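Long-range contacts in endonuclease IV (Thermus thermophilus, PDB 3AAM), which cleaves DNA at apurinic or apyrimidinic sites during base excision repair, leaving a 3'-hydroxyl and a 5'-terminal sugar phosphate, and also has 3'-5' exonuclease activity: residues 203-208 with 243-248; 220-225 with 257-262. All coordinates share one frame; numbering follows the deposited sequence.

Contact 1. Residues 203-208 with 243-248; sequences VHLNDS and RVFILE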
ATOM      1  N   VAL A 203      -1.673   1.842  -5.875  1.00  6.86           N
ATOM      2  CA  VAL A 203      -0.288   1.926  -6.298  1.00  6.67           C
ATOM      3  C   VAL A 203       0.508   2.719  -5.267  1.00  7.06           C
ATOM      4  O   VAL A 203       0.098   3.814  -4.871  1.00  6.51           O
ATOM      5  CB  VAL A 203      -0.147   2.662  -7.658  1.00  4.48           C
ATOM      6  CG1 VAL A 203       1.335   2.840  -7.997  1.00  7.15           C
ATOM      7  CG2 VAL A 203      -0.862   1.890  -8.762  1.00  6.82           C
ATOM      8  N   HIS A 204       1.615   2.153  -4.796  1.00  6.23           N
ATOM      9  CA  HIS A 204       2.490   2.884  -3.881  1.00  5.62           C
ATOM     10  C   HIS A 204       3.488   3.498  -4.859  1.00  5.54           C
ATOM     11  O   HIS A 204       4.436   2.839  -5.300  1.00  6.08           O
ATOM     12  CB  HIS A 204       3.200   1.944  -2.898  1.00  5.14           C
ATOM     13  CG  HIS A 204       2.340   1.492  -1.758  1.00  6.42           C
ATOM     14  ND1 HIS A 204       1.264   2.220  -1.294  1.00  9.25           N
ATOM     15  CD2 HIS A 204       2.430   0.403  -0.956  1.00  4.88           C
ATOM     16  CE1 HIS A 204       0.728   1.597  -0.258  1.00  7.37           C
ATOM     17  NE2 HIS A 204       1.417   0.493  -0.032  1.00 10.47           N
ATOM     18  N   LEU A 205       3.236   4.755  -5.217  1.00  4.88           N
ATOM     19  CA  LEU A 205       4.034   5.488  -6.190  1.00  5.85           C
ATOM     20  C   LEU A 205       5.296   6.093  -5.592  1.00  6.60           C
ATOM     21  O   LEU A 205       5.494   7.306  -5.607  1.00  8.09           O
ATOM     22  CB  LEU A 205       3.172   6.585  -6.828  1.00  7.76           C
ATOM     23  CG  LEU A 205       3.631   7.148  -8.176  1.00  6.41           C
ATOM     24  CD1 LEU A 205       3.451   6.093  -9.268  1.00  7.92           C
ATOM     25  CD2 LEU A 205       2.820   8.387  -8.508  1.00  6.73           C
ATOM     26  N   ASN A 206       6.145   5.223  -5.066  1.00  5.52           N
ATOM     27  CA  ASN A 206       7.401   5.627  -4.454  1.00  5.71           C
ATOM     28  C   ASN A 206       8.531   5.752  -5.468  1.00  6.72           C
ATOM     29  O   ASN A 206       8.653   4.917  -6.364  1.00  7.15           O
ATOM     30  CB  ASN A 206       7.819   4.586  -3.409  1.00  4.54           C
ATOM     31  CG  ASN A 206       6.845   4.495  -2.257  1.00  6.04           C
ATOM     32  OD1 ASN A 206       6.433   3.404  -1.855  1.00  8.12           O
ATOM     33  ND2 ASN A 206       6.477   5.640  -1.714  1.00  6.13           N
ATOM     34  N   ASP A 207       9.350   6.792  -5.348  1.00  7.24           N
ATOM     35  CA  ASP A 207      10.489   6.887  -6.242  1.00  6.75           C
ATOM     36  C   ASP A 207      11.530   6.041  -5.513  1.00  8.27           C
ATOM     37  O   ASP A 207      11.294   5.604  -4.384  1.00  7.68           O
ATOM     38  CB  ASP A 207      10.982   8.322  -6.425  1.00  7.39           C
ATOM     39  CG  ASP A 207      11.835   8.482  -7.680  1.00 10.11           C
ATOM     40  OD1 ASP A 207      12.519   7.504  -8.064  1.00 10.08           O
ATOM     41  OD2 ASP A 207      11.835   9.581  -8.279  1.00 10.25           O
ATOM     42  N   SER A 208      12.677   5.820  -6.137  1.00  8.42           N
ATOM     43  CA  SER A 208      13.698   4.959  -5.556  1.00  9.14           C
ATOM     44  C   SER A 208      15.089   5.563  -5.429  1.00  9.38           C
ATOM     45  O   SER A 208      15.574   6.223  -6.344  1.00 10.32           O
ATOM     46  CB  SER A 208      13.776   3.681  -6.401  1.00 10.71           C
ATOM     47  OG  SER A 208      14.861   2.847  -6.041  1.00 12.14           O
ATOM     48  N   ARG A 243      -7.572   4.644 -10.288  1.00 12.37           N
ATOM     49  CA  ARG A 243      -6.954   3.967  -9.158  1.00 12.04           C
ATOM     50  C   ARG A 243      -6.513   4.934  -8.071  1.00 10.72           C
ATOM     51  O   ARG A 243      -6.623   6.155  -8.218  1.00 11.68           O
ATOM     52  CB  ARG A 243      -5.753   3.136  -9.622  1.00 13.02           C
ATOM     53  CG  ARG A 243      -6.039   2.183 -10.775  1.00 15.93           C
ATOM     54  CD  ARG A 243      -7.207   1.250 -10.504  1.00 18.06           C
ATOM     55  NE  ARG A 243      -7.412   0.351 -11.639  1.00 22.37           N
ATOM     56  CZ  ARG A 243      -8.561  -0.247 -11.928  1.00 24.29           C
ATOM     57  NH1 ARG A 243      -9.628  -0.050 -11.167  1.00 25.65           N
ATOM     58  NH2 ARG A 243      -8.645  -1.036 -12.992  1.00 25.44           N
ATOM     59  N   VAL A 244      -6.009   4.366  -6.981  1.00  8.77           N
ATOM     60  CA  VAL A 244      -5.541   5.125  -5.828  1.00  8.73           C
ATOM     61  C   VAL A 244      -4.018   5.084  -5.751  1.00  7.53           C
ATOM     62  O   VAL A 244      -3.423   4.012  -5.780  1.00  8.78           O
ATOM     63  CB  VAL A 244      -6.126   4.533  -4.534  1.00 10.11           C
ATOM     64  CG1 VAL A 244      -5.505   5.204  -3.315  1.00 12.73           C
ATOM     65  CG2 VAL A 244      -7.637   4.709  -4.533  1.00 11.91           C
ATOM     66  N   PHE A 245      -3.400   6.255  -5.646  1.00  6.92           N
ATOM     67  CA  PHE A 245      -1.948   6.359  -5.571  1.00  6.30           C
ATOM     68  C   PHE A 245      -1.527   6.922  -4.220  1.00  7.14           C
ATOM     69  O   PHE A 245      -1.977   7.995  -3.819  1.00  7.99           O
ATOM     70  CB  PHE A 245      -1.431   7.263  -6.692  1.00  6.01           C
ATOM     71  CG  PHE A 245      -1.597   6.678  -8.069  1.00  5.99           C
ATOM     72  CD1 PHE A 245      -0.546   6.025  -8.693  1.00  7.99           C
ATOM     73  CD2 PHE A 245      -2.818   6.767  -8.730  1.00  6.10           C
ATOM     74  CE1 PHE A 245      -0.696   5.467  -9.961  1.00  6.00           C
ATOM     75  CE2 PHE A 245      -2.983   6.212  -9.999  1.00  9.16           C
ATOM     76  CZ  PHE A 245      -1.919   5.560 -10.616  1.00  7.88           C
ATOM     77  N   ILE A 246      -0.671   6.185  -3.520  1.00  4.68           N
ATOM     78  CA  ILE A 246      -0.176   6.600  -2.209  1.00  4.81           C
ATOM     79  C   ILE A 246       1.347   6.681  -2.199  1.00  5.30           C
ATOM     80  O   ILE A 246       2.033   5.730  -2.582  1.00  6.55           O
ATOM     81  CB  ILE A 246      -0.615   5.596  -1.101  1.00  6.33           C
ATOM     82  CG1 ILE A 246      -2.141   5.570  -0.978  1.00  6.90           C
ATOM     83  CG2 ILE A 246       0.013   5.972   0.234  1.00  7.14           C
ATOM     84  CD1 ILE A 246      -2.756   6.903  -0.547  1.00  8.47           C
ATOM     85  N   LEU A 247       1.874   7.820  -1.763  1.00  5.56           N
ATOM     86  CA  LEU A 247       3.315   8.023  -1.663  1.00  6.00           C
ATOM     87  C   LEU A 247       3.670   7.713  -0.212  1.00  6.26           C
ATOM     88  O   LEU A 247       2.937   8.101   0.701  1.00  7.76           O
ATOM     89  CB  LEU A 247       3.680   9.475  -1.995  1.00  6.90           C
ATOM     90  CG  LEU A 247       5.167   9.826  -1.903  1.00  5.64           C
ATOM     91  CD1 LEU A 247       5.977   9.011  -2.911  1.00  7.24           C
ATOM     92  CD2 LEU A 247       5.342  11.315  -2.167  1.00  9.21           C
ATOM     93  N   GLU A 248       4.774   6.999  -0.005  1.00  7.30           N
ATOM     94  CA  GLU A 248       5.211   6.618   1.338  1.00  6.95           C
ATOM     95  C   GLU A 248       6.621   7.142   1.593  1.00  6.96           C
ATOM     96  O   GLU A 248       7.596   6.407   1.472  1.00  6.99           O
ATOM     97  CB  GLU A 248       5.201   5.095   1.478  1.00  8.80           C
ATOM     98  CG  GLU A 248       3.887   4.424   1.093  1.00  8.09           C
ATOM     99  CD  GLU A 248       3.969   2.913   1.194  1.00  8.95           C
ATOM    100  OE1 GLU A 248       4.934   2.335   0.647  1.00  9.23           O
ATOM    101  OE2 GLU A 248       3.072   2.305   1.809  1.00  9.45           O
TER

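Contact 2. Residues 220-225 with 257-262; sequences AHLLQG and AWNLRV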
ATOM      1  N   ALA A 220      11.932   7.375  -2.147  1.00  8.03           N
ATOM      2  CA  ALA A 220      12.344   8.755  -2.351  1.00  7.53           C
ATOM      3  C   ALA A 220      11.117   9.556  -2.776  1.00  7.20           C
ATOM      4  O   ALA A 220      10.196   9.010  -3.392  1.00  7.00           O
ATOM      5  CB  ALA A 220      13.416   8.839  -3.431  1.00  6.98           C
ATOM      6  N   HIS A 221      11.106  10.841  -2.431  1.00  7.43           N
ATOM      7  CA  HIS A 221      10.005  11.734  -2.789  1.00  6.73           C
ATOM      8  C   HIS A 221       9.890  11.817  -4.309  1.00  6.41           C
ATOM      9  O   HIS A 221      10.813  11.439  -5.035  1.00  7.00           O
ATOM     10  CB  HIS A 221      10.257  13.145  -2.246  1.00  7.33           C
ATOM     11  CG  HIS A 221      10.351  13.222  -0.755  1.00  7.75           C
ATOM     12  ND1 HIS A 221       9.331  12.819   0.080  1.00  6.05           N
ATOM     13  CD2 HIS A 221      11.338  13.678   0.052  1.00  8.71           C
ATOM     14  CE1 HIS A 221       9.684  13.024   1.336  1.00  6.23           C
ATOM     15  NE2 HIS A 221      10.899  13.544   1.347  1.00  8.50           N
ATOM     16  N   LEU A 222       8.759  12.320  -4.790  1.00  6.36           N
ATOM     17  CA  LEU A 222       8.560  12.461  -6.225  1.00  6.63           C
ATOM     18  C   LEU A 222       9.650  13.358  -6.807  1.00  8.51           C
ATOM     19  O   LEU A 222      10.005  14.383  -6.222  1.00  9.06           O
ATOM     20  CB  LEU A 222       7.176  13.048  -6.507  1.00  6.09           C
ATOM     21  CG  LEU A 222       6.019  12.219  -5.940  1.00  6.46           C
ATOM     22  CD1 LEU A 222       4.705  12.925  -6.224  1.00  8.12           C
ATOM     23  CD2 LEU A 222       6.026  10.822  -6.546  1.00  9.11           C
ATOM     24  N   LEU A 223      10.184  12.944  -7.953  1.00  9.75           N
ATOM     25  CA  LEU A 223      11.251  13.656  -8.660  1.00 10.22           C
ATOM     26  C   LEU A 223      12.593  13.675  -7.931  1.00 11.75           C
ATOM     27  O   LEU A 223      13.549  14.274  -8.420  1.00 14.69           O
ATOM     28  CB  LEU A 223      10.831  15.098  -8.979  1.00 11.05           C
ATOM     29  CG  LEU A 223       9.644  15.281  -9.934  1.00 11.81           C
ATOM     30  CD1 LEU A 223       9.509  16.758 -10.304  1.00 12.65           C
ATOM     31  CD2 LEU A 223       9.852  14.447 -11.187  1.00 14.67           C
ATOM     32  N   GLN A 224      12.681  13.011  -6.780  1.00  9.15           N
ATOM     33  CA  GLN A 224      13.929  12.998  -6.023  1.00  8.86           C
ATOM     34  C   GLN A 224      14.683  11.670  -6.062  1.00  9.00           C
ATOM     35  O   GLN A 224      15.713  11.512  -5.402  1.00 11.38           O
ATOM     36  CB  GLN A 224      13.665  13.395  -4.569  1.00  9.57           C
ATOM     37  CG  GLN A 224      13.242  14.846  -4.403  1.00 10.53           C
ATOM     38  CD  GLN A 224      13.116  15.252  -2.951  1.00 11.26           C
ATOM     39  OE1 GLN A 224      13.711  14.629  -2.071  1.00 11.40           O
ATOM     40  NE2 GLN A 224      12.358  16.313  -2.693  1.00 11.10           N
ATOM     41  N   GLY A 225      14.173  10.726  -6.846  1.00  9.09           N
ATOM     42  CA  GLY A 225      14.811   9.427  -6.955  1.00  9.09           C
ATOM     43  C   GLY A 225      15.325   9.116  -8.347  1.00  8.81           C
ATOM     44  O   GLY A 225      15.443  10.003  -9.189  1.00 10.45           O
ATOM     45  N   ALA A 257       4.571  19.805   0.849  1.00  8.19           N
ATOM     46  CA  ALA A 257       4.365  20.837  -0.167  1.00  9.14           C
ATOM     47  C   ALA A 257       4.996  20.433  -1.491  1.00  8.45           C
ATOM     48  O   ALA A 257       4.394  20.611  -2.551  1.00  9.58           O
ATOM     49  CB  ALA A 257       4.943  22.172   0.305  1.00 10.39           C
ATOM     50  N   TRP A 258       6.213  19.903  -1.424  1.00  7.94           N
ATOM     51  CA  TRP A 258       6.935  19.454  -2.614  1.00  7.18           C
ATOM     52  C   TRP A 258       6.145  18.367  -3.339  1.00  6.97           C
ATOM     53  O   TRP A 258       5.844  18.480  -4.530  1.00  7.75           O
ATOM     54  CB  TRP A 258       8.318  18.916  -2.210  1.00  8.72           C
ATOM     55  CG  TRP A 258       9.116  18.280  -3.330  1.00  9.17           C
ATOM     56  CD1 TRP A 258       8.851  17.095  -3.961  1.00  8.81           C
ATOM     57  CD2 TRP A 258      10.310  18.795  -3.938  1.00  9.45           C
ATOM     58  NE1 TRP A 258       9.802  16.841  -4.920  1.00  8.63           N
ATOM     59  CE2 TRP A 258      10.707  17.869  -4.930  1.00  8.86           C
ATOM     60  CE3 TRP A 258      11.081  19.951  -3.743  1.00 10.60           C
ATOM     61  CZ2 TRP A 258      11.841  18.062  -5.726  1.00  8.49           C
ATOM     62  CZ3 TRP A 258      12.208  20.142  -4.537  1.00  9.69           C
ATOM     63  CH2 TRP A 258      12.575  19.201  -5.515  1.00  8.87           C
ATOM     64  N   ASN A 259       5.806  17.311  -2.615  1.00  6.04           N
ATOM     65  CA  ASN A 259       5.075  16.209  -3.213  1.00  5.16           C
ATOM     66  C   ASN A 259       3.705  16.594  -3.751  1.00  5.85           C
ATOM     67  O   ASN A 259       3.309  16.126  -4.813  1.00  6.27           O
ATOM     68  CB  ASN A 259       4.967  15.069  -2.202  1.00  5.76           C
ATOM     69  CG  ASN A 259       6.312  14.426  -1.923  1.00  4.98           C
ATOM     70  OD1 ASN A 259       6.676  14.181  -0.770  1.00  8.38           O
ATOM     71  ND2 ASN A 259       7.062  14.145  -2.984  1.00  5.02           N
ATOM     72  N   LEU A 260       2.969  17.434  -3.029  1.00  7.51           N
ATOM     73  CA  LEU A 260       1.653  17.845  -3.502  1.00  7.03           C
ATOM     74  C   LEU A 260       1.765  18.688  -4.770  1.00  7.09           C
ATOM     75  O   LEU A 260       0.943  18.570  -5.679  1.00  6.93           O
ATOM     76  CB  LEU A 260       0.905  18.618  -2.411  1.00  7.39           C
ATOM     77  CG  LEU A 260       0.447  17.757  -1.229  1.00  8.86           C
ATOM     78  CD1 LEU A 260      -0.156  18.634  -0.148  1.00 11.74           C
ATOM     79  CD2 LEU A 260      -0.564  16.724  -1.712  1.00  9.01           C
ATOM     80  N   ARG A 261       2.784  19.536  -4.839  1.00  7.93           N
ATOM     81  CA  ARG A 261       2.970  20.362  -6.023  1.00  7.69           C
ATOM     82  C   ARG A 261       3.272  19.485  -7.238  1.00  6.64           C
ATOM     83  O   ARG A 261       2.806  19.766  -8.340  1.00  7.50           O
ATOM     84  CB  ARG A 261       4.080  21.393  -5.776  1.00  6.52           C
ATOM     85  CG  ARG A 261       3.580  22.615  -4.991  1.00  9.04           C
ATOM     86  CD  ARG A 261       4.714  23.359  -4.304  1.00  9.62           C
ATOM     87  NE  ARG A 261       5.755  23.760  -5.245  1.00  9.93           N
ATOM     88  CZ  ARG A 261       5.725  24.863  -5.986  1.00 11.70           C
ATOM     89  NH1 ARG A 261       4.701  25.701  -5.907  1.00 10.93           N
ATOM     90  NH2 ARG A 261       6.726  25.125  -6.814  1.00 11.59           N
ATOM     91  N   VAL A 262       4.025  18.407  -7.041  1.00  6.55           N
ATOM     92  CA  VAL A 262       4.328  17.514  -8.156  1.00  5.83           C
ATOM     93  C   VAL A 262       3.080  16.705  -8.555  1.00  8.37           C
ATOM     94  O   VAL A 262       2.757  16.602  -9.736  1.00  6.15           O
ATOM     95  CB  VAL A 262       5.500  16.574  -7.807  1.00  6.39           C
ATOM     96  CG1 VAL A 262       5.767  15.621  -8.970  1.00  7.03           C
ATOM     97  CG2 VAL A 262       6.751  17.406  -7.520  1.00  4.80           C
TER

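Contact 1. Residues 203-208 with 243-248
Val-203 O is gripped twice by 243-248: Ile-246 N donates a hydrogen bond of 2.8 Å to it, almost straight (170°) and nearly along the C=O axis, and Phe-245 CA adds a CA-H...O contact at 3.3 Å. One step back, Val-203 N bonds to Val-244 O, also at 2.8 Å. One step on, Ile-246 O receives only a weak, bent bond from Leu-205 N, at the point where the chain passes through an inverse gamma turn centred on Leu-205. Leu-205 O is buried with no polar partner in the model, and Leu-247 CD1 lies 3.2 Å from it. The pairing is parallel, as expected of neighbouring strands in a TIM barrel, where strand 202-208 lies between strands 165-169 and 244-247. Val-203 and Phe-245 lie side by side on the face turned to helix 230-235; CD1 of the ring approaches Val-203 CB to 3.5 Å, and the methyls of Leu-205 come obliquely to the same CD1 atom of Phe-245, whose ring also meets Phe-235 edge-to-face. On the face bearing His-204, the Glu-248 side chain, extended beyond CG, lays its carboxylate over the imidazole with the planes 28° apart. Its OE2 stands 3.0 Å above the ring plane, offset toward the rim, and is hydrogen-bonded to Gln-32. Next to it the Asn-206 amide runs only 20° from the carboxylate plane, and the side chain of Glu-248 comes within about 3 Å of a bound phosphate.

Contact 2. Residues 220-225 with 257-262
Trp-258 NE1 donates a hydrogen bond from the helix 257-262 to the loop 220-225, reaching Leu-222 O at 2.8 Å. The bond is nearly straight (166°) and lies close to the plane of both the indole and the carbonyl. Over one face of the same indole sits the amide of Gln-224: NE2 stands 3.2 Å above the plane, over the ring centre, and the amide is turned 85° against the ring, so that it meets the aromatic surface with its nitrogen tip. NE2 and Trp-258 NE1, two donors, do not bond to each other. The indole is thus held at its edge by a carbonyl and on a face by an amide, both from one turn.

Next to the indole and the Gln-224 amide, Leu-222 CB packs on Val-262 CG1 at 3.8 Å, and the more exposed Leu-223 lays CD1 against CG2 of the same valine at 4.0 Å. The branches of Val-262 divide the work because CG1 stands anti to the backbone N (chi1 178°) and CG2 anti to the carbonyl carbon. The side-chain amide of Asn-259 reaches between the backbone of Leu-222 and the ring of His-221, the side chains of Asn-259 and His-221 crossing at about a right angle.

Positioning of the loop comes from a type II beta turn, His-221 to Gln-224, closed by Gln-224 N to His-221 O at 3.0 Å; Leu-222 O belongs to its central peptide. Further out, His-221 ND1 is hydrogen-bonded to Thr-249 OG1. Leu-222 packs on Phe-263 and Trp-266 of helix 253-267 and on Leu-247 of strand 244-247, while Asn-259 touches Phe-6 of strand 3-6, so the loop lies against the last helix, whose inner side rests on strands 3-6 and 244-247.

In the fold
The two contacts, with centres about 11 Å apart, are joined by polar bonds and packing: Asp-207 O accepts from Ala-220 N at 2.9 Å, Asp-207 OD2 takes a weak bond from Gly-225 N at 3.0 Å, and Leu-247 CD2 meets Asn-259 CG at 3.3 Å. Strand 244-247 leads to helix 253-267; contact 1 is part of the barrel wall, while contact 2 joins a loop to a helix of the outer layer. His-219, just before 220-225 in the chain, binds manganese with His-172 and Asp-217, and its ND1 is hydrogen-bonded to Glu-248 O; the side chains of Asn-206 and His-219 are about 3 Å apart. The side chain of Glu-248 lies about 5 Å from the metal, whereas that of His-221 is about 13 Å away.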